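PDB 5Z69: DNA replication and repair protein RecF from Caldanaerobacter subterraneus subsp. tengcongensis, which binds ATP and probably single-stranded DNA, and serves as a recombination mediator in the RecFOR pathway of DNA repair, with an ATP-dependent conformational switch. Local coordinates for residues R57-S62 and T122-P127. Sequence-based numbering, arbitrary orientation. Where two conformers were deposited one is given.
With AGS (phosphothiophosphoric acid-adenylate ester), chain C.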
# COMPACT_ATOMS: atom_id res chain seq x y z
N ARG A 57 -21.60 -16.18 -14.42
CA ARG A 57 -20.97 -15.20 -15.31
C ARG A 57 -19.84 -15.86 -16.09
O ARG A 57 -19.47 -17.02 -15.81
CB ARG A 57 -20.42 -14.01 -14.52
CG ARG A 57 -19.25 -14.42 -13.66
CD ARG A 57 -18.79 -13.27 -12.80
NE ARG A 57 -17.75 -13.71 -11.88
CZ ARG A 57 -17.11 -12.91 -11.04
NH1 ARG A 57 -17.40 -11.62 -11.00
NH2 ARG A 57 -16.17 -13.41 -10.24
N SER A 58 -19.32 -15.13 -17.07
CA SER A 58 -18.16 -15.54 -17.86
C SER A 58 -16.87 -15.42 -17.04
O SER A 58 -16.60 -14.36 -16.49
CB SER A 58 -18.03 -14.66 -19.11
OG SER A 58 -16.81 -14.90 -19.79
N PHE A 59 -16.07 -16.48 -16.98
CA PHE A 59 -14.77 -16.37 -16.30
C PHE A 59 -13.81 -15.47 -17.08
O PHE A 59 -12.79 -15.07 -16.57
CB PHE A 59 -14.12 -17.75 -16.08
CG PHE A 59 -13.55 -18.38 -17.32
CD1 PHE A 59 -12.22 -18.19 -17.66
CD2 PHE A 59 -14.33 -19.21 -18.12
CE1 PHE A 59 -11.69 -18.78 -18.80
CE2 PHE A 59 -13.80 -19.82 -19.26
CZ PHE A 59 -12.48 -19.60 -19.60
N ARG A 60 -14.14 -15.18 -18.33
CA ARG A 60 -13.29 -14.32 -19.14
C ARG A 60 -13.63 -12.85 -18.94
O ARG A 60 -12.96 -11.97 -19.48
CB ARG A 60 -13.43 -14.67 -20.61
CG ARG A 60 -12.98 -16.04 -21.00
CD ARG A 60 -13.94 -16.56 -22.04
NE ARG A 60 -13.24 -17.13 -23.18
CZ ARG A 60 -13.83 -17.78 -24.16
NH1 ARG A 60 -15.15 -17.96 -24.15
NH2 ARG A 60 -13.10 -18.26 -25.16
N GLY A 61 -14.69 -12.58 -18.17
CA GLY A 61 -15.12 -11.22 -17.94
C GLY A 61 -16.02 -10.67 -19.03
O GLY A 61 -16.31 -9.47 -19.04
N SER A 62 -16.48 -11.53 -19.94
CA SER A 62 -17.33 -11.08 -21.06
C SER A 62 -18.73 -10.71 -20.61
O SER A 62 -19.24 -11.29 -19.66
CB SER A 62 -17.41 -12.15 -22.13
OG SER A 62 -16.12 -12.66 -22.43
N THR A 122 -16.63 -25.31 -8.78
CA THR A 122 -15.52 -25.53 -9.69
C THR A 122 -14.34 -24.65 -9.26
O THR A 122 -14.52 -23.67 -8.56
CB THR A 122 -15.88 -25.15 -11.15
OG1 THR A 122 -16.48 -23.86 -11.15
CG2 THR A 122 -16.84 -26.17 -11.80
N VAL A 123 -13.14 -25.04 -9.67
CA VAL A 123 -11.99 -24.13 -9.66
C VAL A 123 -11.42 -24.16 -11.06
O VAL A 123 -11.22 -25.24 -11.62
CB VAL A 123 -10.92 -24.55 -8.64
CG1 VAL A 123 -9.71 -23.57 -8.69
CG2 VAL A 123 -11.52 -24.61 -7.26
N ILE A 124 -11.20 -22.99 -11.65
CA ILE A 124 -10.72 -22.95 -13.02
C ILE A 124 -9.31 -22.39 -13.04
O ILE A 124 -9.04 -21.35 -12.44
CB ILE A 124 -11.66 -22.10 -13.93
CG1 ILE A 124 -11.06 -21.96 -15.33
CG2 ILE A 124 -11.97 -20.73 -13.31
CD1 ILE A 124 -12.12 -21.78 -16.41
N PHE A 125 -8.42 -23.11 -13.71
CA PHE A 125 -7.02 -22.74 -13.84
C PHE A 125 -6.85 -22.31 -15.28
O PHE A 125 -7.21 -23.05 -16.17
CB PHE A 125 -6.07 -23.90 -13.53
CG PHE A 125 -6.20 -24.47 -12.14
CD1 PHE A 125 -7.27 -25.31 -11.80
CD2 PHE A 125 -5.23 -24.20 -11.18
CE1 PHE A 125 -7.36 -25.85 -10.51
CE2 PHE A 125 -5.33 -24.74 -9.89
CZ PHE A 125 -6.39 -25.55 -9.56
N SER A 126 -6.29 -21.12 -15.48
CA SER A 126 -6.20 -20.50 -16.80
C SER A 126 -4.89 -19.71 -16.88
O SER A 126 -4.40 -19.25 -15.86
CB SER A 126 -7.41 -19.60 -17.04
OG SER A 126 -7.34 -18.96 -18.30
N PRO A 127 -4.32 -19.55 -18.09
CA PRO A 127 -3.08 -18.76 -18.22
C PRO A 127 -3.24 -17.34 -17.69
O PRO A 127 -2.30 -16.80 -17.08
CB PRO A 127 -2.81 -18.76 -19.72
CG PRO A 127 -3.49 -20.02 -20.23
CD PRO A 127 -4.73 -20.16 -19.38
PG AGS C . -8.89 -21.90 -26.03
S1G AGS C . -8.44 -23.52 -25.03
O2G AGS C . -7.77 -21.62 -27.09
O3G AGS C . -8.89 -20.72 -25.00
PB AGS C . -10.54 -22.14 -28.31
O1B AGS C . -11.13 -23.46 -28.72
O2B AGS C . -9.19 -21.89 -28.99
O3B AGS C . -10.31 -22.04 -26.71
PA AGS C . -12.88 -20.59 -28.16
O1A AGS C . -13.43 -21.81 -27.40
O2A AGS C . -12.66 -19.32 -27.40
O3A AGS C . -11.50 -20.99 -28.84
O5' AGS C . -13.78 -20.30 -29.40
C5' AGS C . -14.15 -18.98 -29.68
C4' AGS C . -14.60 -19.02 -31.11
O4' AGS C . -16.03 -18.84 -31.15
C3' AGS C . -14.00 -17.92 -31.97
O3' AGS C . -13.79 -18.38 -33.30
C2' AGS C . -15.03 -16.80 -31.85
O2' AGS C . -15.06 -15.95 -33.00
C1' AGS C . -16.34 -17.59 -31.73
N9 AGS C . -17.35 -16.93 -30.92
C8 AGS C . -17.16 -16.20 -29.77
N7 AGS C . -18.27 -15.70 -29.27
C5 AGS C . -19.25 -16.14 -30.14
C6 AGS C . -20.65 -15.95 -30.17
N6 AGS C . -21.32 -15.25 -29.25
N1 AGS C . -21.34 -16.50 -31.20
C2 AGS C . -20.67 -17.20 -32.12
N3 AGS C . -19.36 -17.45 -32.20
C4 AGS C . -18.71 -16.89 -31.17
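The I124 methyl CD1 sits squarely over the middle of the F59 ring, 3.6 Å from its centroid and 2° off the ring normal, a CH-pi contact in which all six ring carbons lie about equally far from the methyl. The I124 side chain leaves the strand toward the loop, and with CG1 anti to N (chi1 174°) and chi2 extended (152°) its terminal methyl is the part that reaches the ring. On the opposite face lies R60 CG, shifted toward the rim, so the phenyl is sandwiched between an isoleucine tip and an arginine stem. In this ABC-type ATPase, strand 122-125 is an outermost strand of the mixed sheet, and F59 belongs to the loop after helix 43-55, which follows the Walker A P-loop. Cutting F59 back to an alanine is likely to leave I124 CD1 facing a gap and R60 CG without its backing. Packing is looser at S126: its OG stays 4.4 Å from F59 CE1, oblique to the ring, and hydrogen-bonds E128. Away from the strand, S58 OG accepts from R60 N at 3.1 Å in an ST turn; R60 NH1 forms a salt bridge with E48, while the short, weak bond from NH2 to AGS O2A is doubtful, NH2 being crowded.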